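Local coordinates for venom protein 51.1 (Lychas mucronatus, PDB 6ATY) that probably acts as a neurotoxin of scorpion venom that decreases the action potential of myelinated nerves, at residues I3-C9 and C30-H36. Coordinates in Å, arbitrary orientation, origin at the centre of the assembly. Residue numbers count along the deposited sequence, not the author numbering.
Sequences ISIGIKC and CSGDTCH
Strand 3-8 runs antiparallel along strand 34-36, axes 4.7 Å apart at closest and directions 138° apart. S4 faces H36 (CA-CA 4.2 Å) and K8 faces T34 (CA-CA 4.7 Å), both non-hydrogen-bonded pairs; the register slips by two between them, a beta bulge in which I5-I7 lie opposite C35, with I5 (-107/-1) and G6 (69/22) leaving extended geometry. Hydrogen bonds I5 N to C35 O and C35 N to I7 O, each 2.9 Å, flank the bulge; a third, C9 N to D33 O, is 3.1 Å. S4, K8, T34 and H36 share one sheet face. There S4 OG (chi1 m) lies over a face of the H36 ring, 3.2 Å from CE1, while H36 ND1 is hydrogen-bonded to S2 OG. K8, extended (t, t, t) until chi4 turns p, brings NZ 2.6 Å from D33 OD2 in a salt bridge. In this scorpion-toxin-like cystine-stabilised alpha/beta fold, strand 34-38 is central, and C35, chi1 m, forms a disulfide with C16 of helix 16-22. I5 CG1 (chi1 p) packs 3.7 Å from C35 CB. C9 (chi1 p) and C30 (chi1 t) join SG to SG at 2.0 Å, chi3 87°, tying the residue just after strand 3-8 to strand 27-31.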
loop_
_atom_site.group_PDB
_atom_site.type_symbol
_atom_site.label_atom_id
_atom_site.label_comp_id
_atom_site.label_asym_id
_atom_site.label_seq_id
_atom_site.Cartn_x
_atom_site.Cartn_y
_atom_site.Cartn_z
ATOM N N ILE A 3 3.539 7.099 3.920
ATOM C CA ILE A 3 2.284 7.788 3.503
ATOM C C ILE A 3 1.155 6.788 3.325
ATOM O O ILE A 3 1.419 5.595 3.261
ATOM C CB ILE A 3 2.500 8.601 2.230
ATOM C CG1 ILE A 3 2.720 7.674 1.032
ATOM C CG2 ILE A 3 3.682 9.530 2.444
ATOM C CD1 ILE A 3 2.246 8.234 -0.263
ATOM N N SER A 4 -0.094 7.251 3.424
ATOM C CA SER A 4 -1.275 6.469 3.024
ATOM C C SER A 4 -1.753 6.987 1.698
ATOM O O SER A 4 -1.718 8.213 1.437
ATOM C CB SER A 4 -2.466 6.630 4.001
ATOM O OG SER A 4 -2.055 6.458 5.291
ATOM N N ILE A 5 -2.156 6.081 0.832
ATOM C CA ILE A 5 -2.703 6.461 -0.469
ATOM C C ILE A 5 -4.210 6.258 -0.548
ATOM O O ILE A 5 -4.790 6.498 -1.577
ATOM C CB ILE A 5 -2.020 5.738 -1.636
ATOM C CG1 ILE A 5 -2.105 4.214 -1.496
ATOM C CG2 ILE A 5 -0.564 6.186 -1.746
ATOM C CD1 ILE A 5 -1.579 3.499 -2.712
ATOM N N GLY A 6 -4.860 5.775 0.486
ATOM C CA GLY A 6 -6.366 5.772 0.409
ATOM C C GLY A 6 -6.965 4.779 -0.620
ATOM O O GLY A 6 -8.094 4.934 -1.084
ATOM N N ILE A 7 -6.191 3.765 -0.981
ATOM C CA ILE A 7 -6.658 2.588 -1.730
ATOM C C ILE A 7 -7.044 1.586 -0.631
ATOM O O ILE A 7 -6.311 1.402 0.348
ATOM C CB ILE A 7 -5.521 1.997 -2.623
ATOM C CG1 ILE A 7 -5.197 2.954 -3.776
ATOM C CG2 ILE A 7 -5.877 0.640 -3.222
ATOM C CD1 ILE A 7 -6.395 3.357 -4.624
ATOM N N LYS A 8 -8.192 0.968 -0.793
ATOM C CA LYS A 8 -8.684 -0.059 0.126
ATOM C C LYS A 8 -7.988 -1.369 -0.147
ATOM O O LYS A 8 -7.742 -1.739 -1.304
ATOM C CB LYS A 8 -10.184 -0.223 -0.060
ATOM C CG LYS A 8 -10.865 -0.985 1.053
ATOM C CD LYS A 8 -12.360 -0.816 1.000
ATOM C CE LYS A 8 -13.066 -1.752 1.974
ATOM N NZ LYS A 8 -12.775 -1.363 3.369
ATOM N N CYS A 9 -7.734 -2.089 0.929
ATOM C CA CYS A 9 -6.960 -3.335 0.907
ATOM C C CYS A 9 -7.385 -4.262 2.048
ATOM O O CYS A 9 -8.077 -3.855 2.973
ATOM C CB CYS A 9 -5.466 -3.049 1.012
ATOM S SG CYS A 9 -5.018 -2.094 2.473
ATOM N N CYS A 30 -0.758 -3.141 3.635
ATOM C CA CYS A 30 -2.086 -2.858 4.080
ATOM C C CYS A 30 -2.026 -2.730 5.608
ATOM O O CYS A 30 -1.701 -3.677 6.315
ATOM C CB CYS A 30 -3.028 -3.970 3.688
ATOM S SG CYS A 30 -4.755 -3.516 3.916
ATOM N N SER A 31 -2.618 -1.347 6.018
ATOM C CA SER A 31 -2.825 -1.165 7.448
ATOM C C SER A 31 -4.274 -0.946 7.734
ATOM O O SER A 31 -4.836 0.043 7.289
ATOM C CB SER A 31 -2.008 -0.018 7.981
ATOM O OG SER A 31 -2.209 0.073 9.385
ATOM N N GLY A 32 -4.859 -1.859 8.516
ATOM C CA GLY A 32 -6.292 -1.916 8.730
ATOM C C GLY A 32 -6.978 -2.262 7.416
ATOM O O GLY A 32 -7.099 -3.440 7.047
ATOM N N ASP A 33 -7.416 -1.232 6.701
ATOM C CA ASP A 33 -7.956 -1.454 5.369
ATOM C C ASP A 33 -7.516 -0.425 4.349
ATOM O O ASP A 33 -8.171 -0.281 3.354
ATOM C CB ASP A 33 -9.497 -1.579 5.403
ATOM C CG ASP A 33 -10.215 -0.234 5.567
ATOM O OD1 ASP A 33 -9.597 0.779 5.986
ATOM O OD2 ASP A 33 -11.423 -0.183 5.231
ATOM N N THR A 34 -6.356 0.206 4.566
ATOM C CA THR A 34 -5.850 1.237 3.689
ATOM C C THR A 34 -4.405 0.964 3.343
ATOM O O THR A 34 -3.632 0.551 4.232
ATOM C CB THR A 34 -5.911 2.597 4.405
ATOM O OG1 THR A 34 -7.251 2.788 4.890
ATOM C CG2 THR A 34 -5.560 3.710 3.459
ATOM N N CYS A 35 -4.036 1.146 2.060
ATOM C CA CYS A 35 -2.609 1.005 1.645
ATOM C C CYS A 35 -1.714 2.152 2.143
ATOM O O CYS A 35 -2.042 3.365 1.963
ATOM C CB CYS A 35 -2.478 0.896 0.137
ATOM S SG CYS A 35 -3.076 -0.653 -0.562
ATOM N N HIS A 36 -0.598 1.742 2.747
ATOM C CA HIS A 36 0.527 2.631 3.064
ATOM C C HIS A 36 1.690 2.343 2.140
ATOM O O HIS A 36 1.863 1.193 1.687
ATOM C CB HIS A 36 0.946 2.411 4.513
ATOM C CG HIS A 36 -0.077 2.869 5.491
ATOM N ND1 HIS A 36 0.157 3.874 6.402
ATOM C CD2 HIS A 36 -1.384 2.531 5.627
ATOM C CE1 HIS A 36 -0.938 4.092 7.109
ATOM N NE2 HIS A 36 -1.896 3.295 6.651
#